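Local coordinates for uncharacterized protein (Staphylococcus aureus, PDB 4YBV) that probably hydrolyses thioesters, as a thioesterase of the hot dog fold, at residues H17-G21 with A58-D62; V23-M27 with L48-A52; F66-E72 with G119-P125. The protein carries 1 engineered substitution. All coordinates share one frame; numbering follows the deposited sequence.

Interaction 1 of 3, residues H17-G21 with A58-D62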
loop_
_atom_site.group_PDB
_atom_site.type_symbol
_atom_site.label_atom_id
_atom_site.label_comp_id
_atom_site.label_asym_id
_atom_site.label_seq_id
_atom_site.Cartn_x
_atom_site.Cartn_y
_atom_site.Cartn_z
ATOM N N HIS A 17 -20.876 16.563 3.997
ATOM C CA HIS A 17 -20.215 17.556 4.845
ATOM C C HIS A 17 -18.779 17.764 4.407
ATOM O O HIS A 17 -18.082 16.812 3.997
ATOM C CB HIS A 17 -20.233 17.144 6.330
ATOM C CG HIS A 17 -19.495 18.087 7.237
ATOM N ND1 HIS A 17 -19.758 19.442 7.286
ATOM C CD2 HIS A 17 -18.500 17.867 8.136
ATOM C CE1 HIS A 17 -18.955 20.010 8.171
ATOM N NE2 HIS A 17 -18.189 19.081 8.708
ATOM N N GLN A 18 -18.348 19.016 4.530
ATOM C CA GLN A 18 -16.995 19.449 4.229
ATOM C C GLN A 18 -16.542 20.468 5.261
ATOM O O GLN A 18 -17.274 21.407 5.545
ATOM C CB GLN A 18 -16.931 20.138 2.870
ATOM C CG GLN A 18 -16.951 19.275 1.684
ATOM C CD GLN A 18 -17.011 20.119 0.420
ATOM O OE1 GLN A 18 -16.124 20.053 -0.423
ATOM N NE2 GLN A 18 -18.059 20.912 0.289
ATOM N N GLU A 19 -15.340 20.322 5.778
ATOM C CA GLU A 19 -14.680 21.427 6.486
ATOM C C GLU A 19 -13.214 21.239 6.224
ATOM O O GLU A 19 -12.829 20.218 5.697
ATOM C CB GLU A 19 -14.999 21.438 7.983
ATOM C CG GLU A 19 -15.004 20.061 8.658
ATOM C CD GLU A 19 -15.315 20.133 10.154
ATOM O OE1 GLU A 19 -16.323 19.533 10.618
ATOM O OE2 GLU A 19 -14.536 20.798 10.852
ATOM N N ASP A 20 -12.391 22.213 6.558
ATOM C CA ASP A 20 -10.963 22.044 6.304
ATOM C C ASP A 20 -10.448 20.746 6.946
ATOM O O ASP A 20 -10.751 20.463 8.108
ATOM C CB ASP A 20 -10.188 23.270 6.803
ATOM C CG ASP A 20 -10.188 24.407 5.777
ATOM O OD1 ASP A 20 -11.063 24.405 4.876
ATOM O OD2 ASP A 20 -9.303 25.288 5.847
ATOM N N GLY A 21 -9.743 19.923 6.155
ATOM C CA GLY A 21 -9.220 18.647 6.626
ATOM C C GLY A 21 -10.243 17.539 6.776
ATOM O O GLY A 21 -9.951 16.470 7.345
ATOM N N ALA A 58 -8.304 19.762 -2.624
ATOM C CA ALA A 58 -8.733 20.910 -3.416
ATOM C C ALA A 58 -9.273 22.028 -2.504
ATOM O O ALA A 58 -8.972 23.196 -2.725
ATOM C CB ALA A 58 -9.792 20.504 -4.437
ATOM N N ASN A 59 -10.044 21.659 -1.480
ATOM C CA ASN A 59 -10.556 22.625 -0.503
ATOM C C ASN A 59 -9.460 23.271 0.348
ATOM O O ASN A 59 -9.662 24.364 0.869
ATOM C CB ASN A 59 -11.581 21.972 0.437
ATOM C CG ASN A 59 -12.890 21.694 -0.245
ATOM O OD1 ASN A 59 -13.183 22.309 -1.271
ATOM N ND2 ASN A 59 -13.706 20.764 0.315
ATOM N N LEU A 60 -8.323 22.589 0.516
ATOM C CA LEU A 60 -7.250 23.127 1.358
ATOM C C LEU A 60 -6.217 24.000 0.636
ATOM O O LEU A 60 -5.370 24.622 1.274
ATOM C CB LEU A 60 -6.496 21.984 2.041
ATOM C CG LEU A 60 -7.186 21.205 3.157
ATOM C CD1 LEU A 60 -6.248 20.131 3.618
ATOM C CD2 LEU A 60 -7.608 22.099 4.322
ATOM N N ILE A 61 -6.251 24.024 -0.686
ATOM C CA ILE A 61 -5.213 24.729 -1.418
ATOM C C ILE A 61 -5.790 25.856 -2.257
ATOM O O ILE A 61 -7.026 26.042 -2.340
ATOM C CB ILE A 61 -4.406 23.779 -2.355
ATOM C CG1 ILE A 61 -5.292 23.297 -3.503
ATOM C CG2 ILE A 61 -3.805 22.602 -1.568
ATOM C CD1 ILE A 61 -4.557 22.517 -4.546
ATOM N N ASP A 62 -4.890 26.611 -2.881
ATOM C CA ASP A 62 -5.320 27.682 -3.766
ATOM C C ASP A 62 -5.530 27.188 -5.204
ATOM O O ASP A 62 -4.584 27.059 -5.995
ATOM C CB ASP A 62 -4.311 28.836 -3.700
ATOM C CG ASP A 62 -4.828 30.109 -4.335
ATOM O OD1 ASP A 62 -5.590 30.050 -5.323
ATOM O OD2 ASP A 62 -4.504 31.196 -3.794
HETATM O O HOH W 1 -13.034 19.764 2.701
#

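Interaction 2 of 3, residues V23-M27 with L48-A52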
loop_
_atom_site.group_PDB
_atom_site.type_symbol
_atom_site.label_atom_id
_atom_site.label_comp_id
_atom_site.label_asym_id
_atom_site.label_seq_id
_atom_site.Cartn_x
_atom_site.Cartn_y
_atom_site.Cartn_z
ATOM N N VAL A 23 -13.697 15.551 4.748
ATOM C CA VAL A 23 -14.728 15.398 3.724
ATOM C C VAL A 23 -15.573 14.152 3.974
ATOM O O VAL A 23 -15.065 13.064 4.203
ATOM C CB VAL A 23 -14.114 15.333 2.314
ATOM C CG1 VAL A 23 -15.215 15.138 1.272
ATOM C CG2 VAL A 23 -13.358 16.601 2.032
ATOM N N VAL A 24 -16.877 14.312 3.938
ATOM C CA VAL A 24 -17.761 13.182 4.096
ATOM C C VAL A 24 -18.583 13.115 2.811
ATOM O O VAL A 24 -19.341 14.049 2.510
ATOM C CB VAL A 24 -18.662 13.330 5.382
ATOM C CG1 VAL A 24 -19.492 12.072 5.636
ATOM C CG2 VAL A 24 -17.783 13.658 6.609
ATOM N N ILE A 25 -18.401 12.038 2.042
ATOM C CA ILE A 25 -19.184 11.792 0.804
ATOM C C ILE A 25 -19.830 10.439 0.812
ATOM O O ILE A 25 -19.203 9.471 1.199
ATOM C CB ILE A 25 -18.309 11.795 -0.463
ATOM C CG1 ILE A 25 -17.216 12.810 -0.380
ATOM C CG2 ILE A 25 -19.133 12.030 -1.693
ATOM C CD1 ILE A 25 -16.469 12.840 -1.668
ATOM N N SER A 26 -21.048 10.334 0.317
ATOM C CA SER A 26 -21.726 9.051 0.315
ATOM C C SER A 26 -22.311 8.727 -1.061
ATOM O O SER A 26 -22.354 9.588 -1.960
ATOM C CB SER A 26 -22.849 9.024 1.382
ATOM O OG SER A 26 -23.777 10.063 1.164
ATOM N N MET A 27 -22.766 7.494 -1.222
ATOM C CA MET A 27 -23.378 7.081 -2.488
ATOM C C MET A 27 -24.205 5.850 -2.250
ATOM O O MET A 27 -23.918 5.099 -1.313
ATOM C CB MET A 27 -22.300 6.826 -3.566
ATOM C CG MET A 27 -21.497 5.550 -3.337
ATOM S SD MET A 27 -20.127 5.340 -4.538
ATOM C CE MET A 27 -19.627 3.697 -4.174
ATOM N N LEU A 48 -14.792 6.158 -4.550
ATOM C CA LEU A 48 -15.406 7.110 -3.594
ATOM C C LEU A 48 -14.334 7.713 -2.672
ATOM O O LEU A 48 -14.245 8.933 -2.529
ATOM C CB LEU A 48 -16.471 6.405 -2.783
ATOM C CG LEU A 48 -17.315 7.240 -1.794
ATOM C CD1 LEU A 48 -18.214 8.211 -2.540
ATOM C CD2 LEU A 48 -18.150 6.301 -0.972
ATOM N N GLY A 49 -13.490 6.862 -2.082
ATOM C CA GLY A 49 -12.372 7.351 -1.263
ATOM C C GLY A 49 -11.421 8.340 -1.939
ATOM O O GLY A 49 -11.061 9.420 -1.379
ATOM N N GLU A 50 -10.985 7.994 -3.154
ATOM C CA GLU A 50 -10.088 8.883 -3.890
ATOM C C GLU A 50 -10.776 10.216 -4.191
ATOM O O GLU A 50 -10.141 11.287 -4.085
ATOM C CB GLU A 50 -9.575 8.251 -5.197
ATOM C CG GLU A 50 -8.601 9.187 -5.914
ATOM C CD GLU A 50 -7.585 8.479 -6.822
ATOM O OE1 GLU A 50 -7.460 7.239 -6.780
ATOM O OE2 GLU A 50 -6.911 9.179 -7.602
ATOM N N THR A 51 -12.066 10.150 -4.540
ATOM C CA THR A 51 -12.855 11.377 -4.731
ATOM C C THR A 51 -12.830 12.231 -3.448
ATOM O O THR A 51 -12.628 13.446 -3.498
ATOM C CB THR A 51 -14.309 11.062 -5.115
ATOM O OG1 THR A 51 -14.319 10.271 -6.330
ATOM C CG2 THR A 51 -15.095 12.359 -5.324
ATOM N N ALA A 52 -13.007 11.574 -2.306
ATOM C CA ALA A 52 -13.083 12.297 -1.032
ATOM C C ALA A 52 -11.776 13.013 -0.758
ATOM O O ALA A 52 -11.784 14.207 -0.407
ATOM C CB ALA A 52 -13.464 11.344 0.127
#

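Interaction 3 of 3, residues F66-E72 with G119-P125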
loop_
_atom_site.group_PDB
_atom_site.type_symbol
_atom_site.label_atom_id
_atom_site.label_comp_id
_atom_site.label_asym_id
_atom_site.label_seq_id
_atom_site.Cartn_x
_atom_site.Cartn_y
_atom_site.Cartn_z
ATOM N N PHE A 66 -2.749 26.201 -8.056
ATOM C CA PHE A 66 -2.356 24.824 -7.764
ATOM C C PHE A 66 -3.425 23.810 -8.150
ATOM O O PHE A 66 -4.577 24.160 -8.420
ATOM C CB PHE A 66 -1.997 24.676 -6.283
ATOM C CG PHE A 66 -0.777 25.450 -5.880
ATOM C CD1 PHE A 66 0.490 24.969 -6.171
ATOM C CD2 PHE A 66 -0.897 26.661 -5.233
ATOM C CE1 PHE A 66 1.620 25.682 -5.814
ATOM C CE2 PHE A 66 0.226 27.375 -4.872
ATOM C CZ PHE A 66 1.489 26.883 -5.161
ATOM N N ILE A 67 -3.028 22.543 -8.193
ATOM C CA ILE A 67 -3.970 21.491 -8.519
ATOM C C ILE A 67 -3.631 20.220 -7.727
ATOM O O ILE A 67 -2.476 19.791 -7.690
ATOM C CB ILE A 67 -3.980 21.220 -10.039
ATOM C CG1 ILE A 67 -5.006 20.140 -10.387
ATOM C CG2 ILE A 67 -2.579 20.837 -10.554
ATOM C CD1 ILE A 67 -6.432 20.602 -10.287
ATOM N N PRO A 68 -4.629 19.630 -7.055
ATOM C CA PRO A 68 -4.310 18.373 -6.373
ATOM C C PRO A 68 -4.300 17.198 -7.383
ATOM O O PRO A 68 -5.125 17.129 -8.301
ATOM C CB PRO A 68 -5.446 18.234 -5.350
ATOM C CG PRO A 68 -6.628 18.902 -6.029
ATOM C CD PRO A 68 -6.045 20.018 -6.879
ATOM N N LEU A 69 -3.365 16.279 -7.201
ATOM C CA LEU A 69 -3.236 15.133 -8.096
ATOM C C LEU A 69 -3.017 13.851 -7.281
ATOM O O LEU A 69 -2.000 13.745 -6.581
ATOM C CB LEU A 69 -2.067 15.396 -9.046
ATOM C CG LEU A 69 -1.761 14.683 -10.350
ATOM C CD1 LEU A 69 -1.107 15.679 -11.282
ATOM C CD2 LEU A 69 -0.796 13.591 -10.065
ATOM N N GLY A 70 -3.948 12.892 -7.355
ATOM C CA GLY A 70 -3.785 11.617 -6.656
ATOM C C GLY A 70 -2.455 10.999 -7.048
ATOM O O GLY A 70 -2.152 10.938 -8.234
ATOM N N LEU A 71 -1.642 10.574 -6.077
ATOM C CA LEU A 71 -0.321 10.024 -6.377
ATOM C C LEU A 71 -0.291 8.528 -6.059
ATOM O O LEU A 71 0.145 7.716 -6.879
ATOM C CB LEU A 71 0.779 10.754 -5.578
ATOM C CG LEU A 71 2.231 10.382 -5.883
ATOM C CD1 LEU A 71 2.555 10.735 -7.321
ATOM C CD2 LEU A 71 3.218 11.076 -4.934
ATOM N N GLU A 72 -0.781 8.192 -4.869
ATOM C CA GLU A 72 -0.721 6.818 -4.352
ATOM C C GLU A 72 -1.976 6.562 -3.526
ATOM O O GLU A 72 -2.381 7.405 -2.742
ATOM C CB GLU A 72 0.544 6.602 -3.494
ATOM C CG GLU A 72 1.127 5.185 -3.573
ATOM C CD GLU A 72 0.429 4.246 -2.615
ATOM O OE1 GLU A 72 -0.253 4.780 -1.697
ATOM O OE2 GLU A 72 0.513 2.999 -2.805
ATOM N N GLY A 119 -4.601 7.762 1.282
ATOM C CA GLY A 119 -4.240 8.356 0.013
ATOM C C GLY A 119 -3.220 9.468 0.075
ATOM O O GLY A 119 -3.205 10.278 0.988
ATOM N N THR A 120 -2.342 9.483 -0.904
ATOM C CA THR A 120 -1.326 10.492 -1.041
ATOM C C THR A 120 -1.532 11.329 -2.274
ATOM O O THR A 120 -1.478 10.820 -3.411
ATOM C CB THR A 120 0.062 9.902 -1.134
ATOM O OG1 THR A 120 0.289 9.074 0.001
ATOM C CG2 THR A 120 1.083 11.038 -1.194
ATOM N N VAL A 121 -1.738 12.624 -2.027
ATOM C CA VAL A 121 -2.089 13.579 -3.066
ATOM C C VAL A 121 -0.984 14.600 -3.299
ATOM O O VAL A 121 -0.646 15.355 -2.396
ATOM C CB VAL A 121 -3.386 14.348 -2.721
ATOM C CG1 VAL A 121 -3.688 15.393 -3.802
ATOM C CG2 VAL A 121 -4.524 13.395 -2.522
ATOM N N ALA A 122 -0.452 14.644 -4.520
ATOM C CA ALA A 122 0.584 15.611 -4.863
ATOM C C ALA A 122 -0.057 16.966 -5.150
ATOM O O ALA A 122 -1.123 17.027 -5.781
ATOM C CB ALA A 122 1.390 15.136 -6.073
ATOM N N ILE A 123 0.565 18.051 -4.683
ATOM C CA ILE A 123 0.026 19.379 -4.971
ATOM C C ILE A 123 0.903 20.012 -6.050
ATOM O O ILE A 123 2.092 20.248 -5.837
ATOM C CB ILE A 123 -0.057 20.270 -3.696
ATOM C CG1 ILE A 123 -0.672 19.495 -2.526
ATOM C CG2 ILE A 123 -0.893 21.513 -3.959
ATOM C CD1 ILE A 123 -2.087 19.027 -2.770
ATOM N N LYS A 124 0.313 20.232 -7.225
ATOM C CA LYS A 124 1.054 20.645 -8.421
ATOM C C LYS A 124 0.614 22.023 -8.933
ATOM O O LYS A 124 -0.518 22.435 -8.702
ATOM C CB LYS A 124 0.894 19.596 -9.545
ATOM C CG LYS A 124 1.756 18.315 -9.394
ATOM C CD LYS A 124 2.939 18.336 -10.380
ATOM C CE LYS A 124 3.854 17.092 -10.293
ATOM N NZ LYS A 124 4.710 16.970 -9.073
ATOM N N PRO A 125 1.521 22.750 -9.607
ATOM C CA PRO A 125 1.162 23.965 -10.356
ATOM C C PRO A 125 0.432 23.672 -11.678
ATOM O O PRO A 125 -0.610 24.295 -11.966
ATOM C CB PRO A 125 2.524 24.629 -10.618
ATOM C CG PRO A 125 3.462 24.029 -9.583
ATOM C CD PRO A 125 2.975 22.628 -9.401
HETATM O O HOH W 2 -1.272 6.610 0.342
#

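Interaction 1 of 3, residues H17-G21 with A58-D62
The carboxamides of Gln18 and Asn59 are joined by a hydrogen bond and do not stack, where the helix of this hot dog fold ends beside strand 14-19: their planes stand 56° apart and the two side chains cross at about a right angle. Asn59 presents an N-H within its own amide plane to Gln18 OE1, the ND2 to OE1 separation being 2.6 Å. The bond is nearly straight at the hydrogen, yet the donor stands above the carbonyl plane of Gln18, 52° out of it, and not on a lone pair. The imidazole of His17, one residue earlier on the strand, has the backbone N of Glu19 over the rim of one face, and at its edge NE2 gives a hydrogen bond lying in the ring plane to Glu19 OE1, which is met on its anti side, 2.7 Å away.

The sheet wraps around helix 42-60, and here the C-terminal end of that helix is tied to strand 14-19 and the turn leading into strand 22-28. Gln18 reaches across because its CG lies beside the backbone N (chi1 -77°) and the chain is extended beyond it. Asn59 ND2 has a second partner in a water 2.7 Å away, which accepts from it and lies 3.0 Å from Glu19 O, where it can donate. With OE1 on one hand and the water on the other, the amide of Asn59 is held against rotation.

Next to this pair, Leu60 lays a methyl against the turn: CD2 lies 3.8 Å from Asp20 CG, touching CB and the carboxylate group. Leu60 also packs on His100 and Trp102 of strand 99-107, while the backbone of Gly21 bonds to Ile92. The same methyl, CD2 of Leu60, approaches Gly21 N to 3.6 Å.

Interaction 2 of 3, residues V23-M27 with L48-A52
Ile25 lies against Leu48, Thr51 and Ala52, a piece of the hot dog fold's core in which strand 22-28 packs against the central helix 42-60. The axes of the two segments come within 8.8 Å and point in roughly opposite directions, 148° apart. From CB the Ile25 side chain first meets Leu48 CD1, 4.1 Å away. Its CG2 branch touches that same Leu48 CD1 at 4.0 Å, as the two side chains run antiparallel, flank to flank. CG1, set beside the backbone N (chi1 -37°), turns the longer branch toward Ala52, whose CB is 4.1 Å from it. At the tip, CD1 wedges between Ala52 and Thr51: it is 3.5 Å from Ala52 CA, tighter than usual, and 3.9 Å from Thr51 CG2. The hydroxyl of Thr51 is bonded instead to Ala47 O and to His41 of the second subunit.

Beyond Ile25 the packing continues in both directions along the strand. Met27, extended beyond CG, meets Leu48 tip to tip, SD lying 4.0 Å from CD1. At the other end Val23 faces the helix backbone, with CB 3.8 Å from Ala52 O.

Interaction 3 of 3, residues F66-E72 with G119-P125
Pro68 and Val121 form the apolar centre, with CB of the proline ring 3.7 Å from Val121 CG1. That methyl is swung over the partner strand because it lies opposite the backbone N (chi1 177°). Ile123 adds its CD1 beside the proline on the same face, which Ser57 and Ala58 of helix 42-60 and Ile61 just beyond it help to cover. Toward the chain terminus Phe66 CB rests 4.1 Å from Ile123 CG2, and Lys124 O lies at the edge of the Phe66 ring, near its plane. On the other face Ile67 CG2 packs 3.8 Å from Lys124 CB. Leu71 CB comes near Ala122 CB.

The antiparallel ladder joins strand 67-77 to strand 113-124, the end of the hot dog sheet within the chain. Ile67 with Lys124 and Leu69 with Ala122 are hydrogen-bonded pairs; Pro68 with Ile123 and Gly70 with Val121 are non-hydrogen-bonded pairs. The register then slips by one residue in a classic beta bulge, where Leu71 and Glu72 both face Thr120. The single carbonyl oxygen of Thr120 is gripped twice, at 2.7 Å from Leu71 N and at 3.1 Å from Glu72 N, the latter in the carbonyl plane and on a lone pair. Thr120 N answers with a nearly straight bond to Glu72 O, 2.8 Å long.

Beyond the bulge the edge becomes polar; Glu72 pairs with a strand of the second subunit, which Ile67 also touches through Phe37, and the sheet is carried across the interface. The carboxylate of Glu72 accepts through OE1 from Asn74. Thr120 OG1 bonds to Asn76 of the fourth subunit. A water joins the two side chains, 2.9 Å from Glu72 OE1 and 2.9 Å from Thr120 OG1.

Overall arrangement
From the N terminus, strand 14-19 turns into strand 22-28, and both are later met by helix 42-60. Interaction 2 closes the shorter loop, from residue 27 to residue 48, and is nested inside the loop that interaction 1 closes between residues 21 and 58. Together they fasten the middle and the C-terminal end of one helix to two neighbouring strands, which are themselves linked where His17 O meets Val24 N. The chain then enters strand 67-77, and interaction 3 follows in series, joining it to the final strand 113-124. Ile61, in 58-62, packs against Phe66, Pro68 and Ile123, so interactions 1 and 3 adjoin. Interactions 2 and 3 both touch the second subunit.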